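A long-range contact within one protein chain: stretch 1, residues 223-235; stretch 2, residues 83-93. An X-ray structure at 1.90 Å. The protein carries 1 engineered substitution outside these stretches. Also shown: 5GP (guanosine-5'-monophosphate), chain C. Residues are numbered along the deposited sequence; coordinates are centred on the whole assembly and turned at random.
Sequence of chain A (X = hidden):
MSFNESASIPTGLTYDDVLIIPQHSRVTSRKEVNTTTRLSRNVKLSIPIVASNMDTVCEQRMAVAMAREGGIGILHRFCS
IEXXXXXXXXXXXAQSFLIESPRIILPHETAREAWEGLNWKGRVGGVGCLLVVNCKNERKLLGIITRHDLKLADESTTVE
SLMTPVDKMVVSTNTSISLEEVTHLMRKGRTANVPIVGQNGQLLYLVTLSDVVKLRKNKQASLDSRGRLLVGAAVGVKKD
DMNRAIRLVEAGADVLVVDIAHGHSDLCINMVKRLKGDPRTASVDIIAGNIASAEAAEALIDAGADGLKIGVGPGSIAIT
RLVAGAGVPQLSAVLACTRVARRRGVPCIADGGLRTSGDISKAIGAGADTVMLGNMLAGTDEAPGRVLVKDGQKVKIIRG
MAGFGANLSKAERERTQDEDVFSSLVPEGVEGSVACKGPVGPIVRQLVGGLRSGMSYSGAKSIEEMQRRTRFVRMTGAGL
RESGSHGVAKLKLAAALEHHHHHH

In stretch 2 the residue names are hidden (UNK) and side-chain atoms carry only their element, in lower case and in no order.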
# COMPACT_ATOMS: atom_id res chain seq x y z
N LEU A 223 24.26 -44.14 -2.94
CA LEU A 223 25.62 -44.58 -2.65
C LEU A 223 26.33 -45.06 -3.91
O LEU A 223 25.70 -45.67 -4.78
CB LEU A 223 25.62 -45.73 -1.60
CG LEU A 223 24.96 -45.37 -0.27
CD1 LEU A 223 25.02 -46.54 0.74
CD2 LEU A 223 25.62 -44.12 0.31
N ASP A 224 27.64 -44.81 -3.99
CA ASP A 224 28.47 -45.46 -5.00
C ASP A 224 28.88 -46.85 -4.50
O ASP A 224 28.45 -47.30 -3.44
CB ASP A 224 29.68 -44.60 -5.37
CG ASP A 224 30.70 -44.42 -4.22
OD1 ASP A 224 30.69 -45.20 -3.24
OD2 ASP A 224 31.52 -43.48 -4.32
N SER A 225 29.71 -47.54 -5.28
CA SER A 225 30.04 -48.93 -4.97
C SER A 225 30.87 -49.07 -3.70
O SER A 225 30.96 -50.18 -3.15
CB SER A 225 30.78 -49.59 -6.14
OG SER A 225 32.04 -48.96 -6.38
N ARG A 226 31.48 -47.99 -3.23
CA ARG A 226 32.27 -48.00 -2.00
C ARG A 226 31.46 -47.58 -0.78
O ARG A 226 32.03 -47.47 0.32
CB ARG A 226 33.50 -47.11 -2.18
CG ARG A 226 34.47 -47.66 -3.26
CD ARG A 226 35.49 -46.63 -3.73
NE ARG A 226 36.14 -45.98 -2.60
CZ ARG A 226 37.13 -45.11 -2.71
NH1 ARG A 226 37.61 -44.78 -3.90
NH2 ARG A 226 37.65 -44.55 -1.62
N GLY A 227 30.16 -47.36 -0.93
CA GLY A 227 29.35 -46.90 0.17
C GLY A 227 29.47 -45.42 0.45
O GLY A 227 29.03 -44.97 1.51
N ARG A 228 30.05 -44.64 -0.46
CA ARG A 228 30.10 -43.19 -0.32
C ARG A 228 28.91 -42.56 -1.05
O ARG A 228 28.31 -43.16 -1.94
CB ARG A 228 31.40 -42.63 -0.88
CG ARG A 228 32.66 -43.46 -0.53
CD ARG A 228 33.86 -42.94 -1.28
NE ARG A 228 33.72 -43.06 -2.74
CZ ARG A 228 34.62 -42.62 -3.61
NH1 ARG A 228 35.74 -42.03 -3.19
NH2 ARG A 228 34.42 -42.78 -4.92
N LEU A 229 28.60 -41.32 -0.68
CA LEU A 229 27.45 -40.63 -1.26
C LEU A 229 27.65 -40.34 -2.75
O LEU A 229 28.73 -39.92 -3.17
CB LEU A 229 27.18 -39.33 -0.50
CG LEU A 229 26.76 -39.55 0.96
CD1 LEU A 229 26.75 -38.23 1.73
CD2 LEU A 229 25.40 -40.22 1.02
N LEU A 230 26.60 -40.56 -3.53
CA LEU A 230 26.60 -40.22 -4.95
C LEU A 230 26.60 -38.71 -5.13
O LEU A 230 25.99 -37.97 -4.35
CB LEU A 230 25.36 -40.78 -5.65
CG LEU A 230 25.20 -42.23 -6.11
CD1 LEU A 230 23.94 -42.27 -7.01
CD2 LEU A 230 26.41 -42.72 -6.86
N VAL A 231 27.26 -38.24 -6.19
CA VAL A 231 27.29 -36.81 -6.49
C VAL A 231 27.70 -36.62 -7.95
O VAL A 231 28.57 -37.32 -8.47
CB VAL A 231 28.22 -36.06 -5.51
CG1 VAL A 231 29.68 -36.58 -5.60
CG2 VAL A 231 28.15 -34.55 -5.75
N GLY A 232 27.07 -35.64 -8.61
CA GLY A 232 27.42 -35.26 -9.95
C GLY A 232 28.10 -33.89 -9.98
O GLY A 232 28.18 -33.18 -8.98
N ALA A 233 28.58 -33.53 -11.17
CA ALA A 233 29.27 -32.27 -11.36
C ALA A 233 29.02 -31.76 -12.77
O ALA A 233 28.99 -32.54 -13.72
CB ALA A 233 30.78 -32.43 -11.11
N ALA A 234 28.83 -30.43 -12.88
CA ALA A 234 28.59 -29.77 -14.15
C ALA A 234 29.90 -29.35 -14.81
O ALA A 234 30.87 -29.01 -14.12
CB ALA A 234 27.71 -28.53 -13.96
N VAL A 235 29.91 -29.41 -16.14
CA VAL A 235 30.98 -28.87 -16.99
C VAL A 235 30.34 -28.10 -18.14
O VAL A 235 29.18 -28.31 -18.49
CB VAL A 235 31.89 -29.97 -17.56
CG1 VAL A 235 32.52 -30.78 -16.44
CG2 VAL A 235 31.11 -30.86 -18.54
N UNK A 83 38.74 -26.00 -7.04
CA UNK A 83 37.65 -25.82 -6.08
C UNK A 83 36.54 -26.83 -6.30
O UNK A 83 36.01 -27.40 -5.34
o UNK A 83 36.89 -21.62 -6.68
o UNK A 83 37.34 -21.16 -4.57
c UNK A 83 37.09 -24.39 -6.19
c UNK A 83 37.80 -23.37 -5.31
c UNK A 83 37.31 -21.95 -5.54
N UNK A 84 36.14 -27.05 -7.56
CA UNK A 84 35.06 -28.00 -7.81
C UNK A 84 35.45 -29.40 -7.36
O UNK A 84 34.66 -30.11 -6.72
c UNK A 84 33.26 -28.49 -9.55
c UNK A 84 32.87 -28.47 -11.02
o UNK A 84 33.70 -28.22 -11.88
n UNK A 84 31.58 -28.73 -11.30
c UNK A 84 34.68 -27.99 -9.30
N UNK A 85 36.69 -29.80 -7.65
CA UNK A 85 37.16 -31.12 -7.23
C UNK A 85 37.23 -31.25 -5.72
O UNK A 85 36.94 -32.31 -5.16
s UNK A 85 38.38 -31.64 -9.58
c UNK A 85 38.53 -31.38 -7.83
N UNK A 86 37.61 -30.16 -5.04
CA UNK A 86 37.68 -30.18 -3.58
C UNK A 86 36.30 -30.38 -2.96
O UNK A 86 36.14 -31.13 -1.98
c UNK A 86 38.31 -28.88 -3.09
N UNK A 87 35.28 -29.70 -3.50
CA UNK A 87 33.93 -29.95 -3.00
C UNK A 87 33.54 -31.40 -3.20
O UNK A 87 32.93 -32.02 -2.32
c UNK A 87 33.10 -27.59 -3.44
s UNK A 87 31.66 -26.70 -4.08
c UNK A 87 32.92 -29.05 -3.72
c UNK A 87 31.75 -27.13 -5.80
N UNK A 88 33.88 -31.96 -4.36
CA UNK A 88 33.55 -33.35 -4.65
C UNK A 88 34.21 -34.30 -3.66
O UNK A 88 33.56 -35.19 -3.11
c UNK A 88 33.96 -33.67 -6.09
c UNK A 88 33.77 -36.14 -6.47
c UNK A 88 33.11 -34.78 -6.72
c UNK A 88 32.96 -34.53 -8.20
N UNK A 89 35.51 -34.10 -3.41
CA UNK A 89 36.20 -34.96 -2.45
C UNK A 89 35.62 -34.84 -1.06
O UNK A 89 35.61 -35.82 -0.30
c UNK A 89 40.73 -32.95 -4.72
c UNK A 89 38.46 -35.13 -3.63
n UNK A 89 40.99 -31.65 -4.79
n UNK A 89 40.28 -33.48 -3.59
n UNK A 89 40.92 -33.73 -5.79
c UNK A 89 39.96 -34.89 -3.44
c UNK A 89 37.69 -34.62 -2.43
N UNK A 90 35.14 -33.65 -0.68
CA UNK A 90 34.50 -33.53 0.63
C UNK A 90 33.20 -34.31 0.68
O UNK A 90 32.88 -34.93 1.70
o UNK A 90 34.31 -29.74 2.62
c UNK A 90 34.24 -32.06 0.97
c UNK A 90 35.53 -31.30 1.28
c UNK A 90 35.26 -29.90 1.82
o UNK A 90 36.01 -28.97 1.44
N UNK A 91 32.42 -34.29 -0.41
CA UNK A 91 31.20 -35.08 -0.45
C UNK A 91 31.54 -36.56 -0.28
O UNK A 91 30.88 -37.29 0.46
c UNK A 91 29.21 -35.76 -1.83
c UNK A 91 30.43 -34.83 -1.76
c UNK A 91 29.98 -33.36 -1.85
N UNK A 92 32.56 -37.03 -1.00
CA UNK A 92 32.94 -38.44 -0.94
C UNK A 92 33.45 -38.82 0.44
O UNK A 92 33.35 -39.98 0.85
c UNK A 92 33.43 -38.75 -3.41
c UNK A 92 32.19 -39.66 -3.46
n UNK A 92 30.58 -40.92 -4.85
c UNK A 92 34.00 -38.73 -2.00
c UNK A 92 31.76 -39.97 -4.90
N UNK A 93 33.98 -37.85 1.18
CA UNK A 93 34.54 -38.08 2.50
C UNK A 93 33.48 -38.09 3.60
O UNK A 93 33.78 -38.50 4.73
n UNK A 93 38.61 -38.89 4.10
c UNK A 93 39.86 -39.29 3.93
c UNK A 93 36.73 -37.40 3.69
n UNK A 93 40.47 -39.18 2.75
n UNK A 93 40.52 -39.79 4.96
c UNK A 93 35.61 -37.00 2.76
c UNK A 93 37.76 -38.31 3.06
P 5GP C . 32.79 -40.05 13.84
O1P 5GP C . 32.06 -41.14 14.60
O2P 5GP C . 34.23 -40.38 13.50
O3P 5GP C . 32.44 -38.62 14.19
O5' 5GP C . 32.22 -40.17 12.37
C5' 5GP C . 33.12 -40.52 11.35
C4' 5GP C . 32.58 -40.17 9.99
O4' 5GP C . 33.63 -39.45 9.28
C3' 5GP C . 32.26 -41.41 9.16
O3' 5GP C . 31.14 -41.18 8.31
C2' 5GP C . 33.54 -41.60 8.36
O2' 5GP C . 33.41 -42.35 7.17
C1' 5GP C . 33.96 -40.15 8.10
N9 5GP C . 35.39 -40.03 7.84
C8 5GP C . 35.92 -39.68 6.65
N7 5GP C . 37.26 -39.73 6.73
C5 5GP C . 37.59 -40.14 7.98
C6 5GP C . 38.80 -40.37 8.60
O6 5GP C . 39.87 -40.19 7.98
N1 5GP C . 38.82 -40.78 9.88
C2 5GP C . 37.68 -40.98 10.56
N2 5GP C . 37.76 -41.40 11.85
N3 5GP C . 36.46 -40.75 9.97
C4 5GP C . 36.40 -40.34 8.68
O HOH W 1 30.36 -39.95 1.18

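Position 83 has three side-chain carbons, the third carrying two oxygens. None of these atoms reaches stretch 1. An unbranched chain ending in a carboxylate is glutamate, Glu83.

Position 84 also has three carbons, but the third carries one oxygen and one nitrogen. The nitrogen lies by the backbone O of Ala234 and the CB of Ala233. A terminal amide on this chain makes the residue Gln84. Its NE2 donates a hydrogen bond to Ala234 O at 2.9 Å, nearly straight at 170°.

Position 85 has one carbon and then a sulfur, and makes no contact. It is Cys85. Position 86 has a single side-chain carbon, far from stretch 1, and is Ala86.

Position 87 is an unbranched chain of two carbons, a sulfur and a last carbon. It stays clear of stretch 1. This thioether is methionine, Met87.

Position 88 has four carbons, forked at the second. They pack on Val231 and Ala233. The fork beyond the first carbon identifies Leu88. Its CG lies 4.0 Å from Val231 CG1, and its CD1 4.2 Å from Ala233 CB.

Position 89 has three carbons, a nitrogen, and then a carbon with two more nitrogens. None of these atoms touches stretch 1. A guanidinium on three carbons is arginine, Arg89.

Position 90 repeats the pattern of 83, three carbons and two oxygens, again without contact: Glu90.

Position 91 has three carbons, branched at the first. They touch Leu229 and Val231. This is Val91, with CG1 3.8 Å from Val231 CB and 4.3 Å from Leu229 CB.

Position 92 has four carbons in a row ending in nitrogen. The nitrogen reaches Asp224 and the backbone of Leu229. It is Lys92. NZ forms a salt bridge with Asp224 OD2 at 2.8 Å and donates to Leu229 O at 2.7 Å.

Position 93 has three carbons, a nitrogen, then a carbon with two more nitrogens, and makes no contact with stretch 1. It is Arg93. Its CA-to-CB bond points away from stretch 1. Its NE donates to 5GP N7 and its NH2 to 5GP O6, both at 3.1 Å.

The contact joins an apolar middle to polar ends. Leu88 and Val91 lie one helical turn apart and pack against Val231. Beyond them, Gln84 ties the helix to the strand. At the other end, Asp224 OD2 accepts from Lys92 NZ and also from Arg228 NE, at 2.7 Å. The shared carboxylate offsets two positive charges, with Arg228 NH2 only 4.3 Å from Lys92 NZ. Lys92 CD lies over one face of the Arg228 guanidinium. A water bridges Val91 O and Leu229 N, at 2.8 and 2.9 Å.

Stretch 2, residues 83-93: EQCAMLREVKR
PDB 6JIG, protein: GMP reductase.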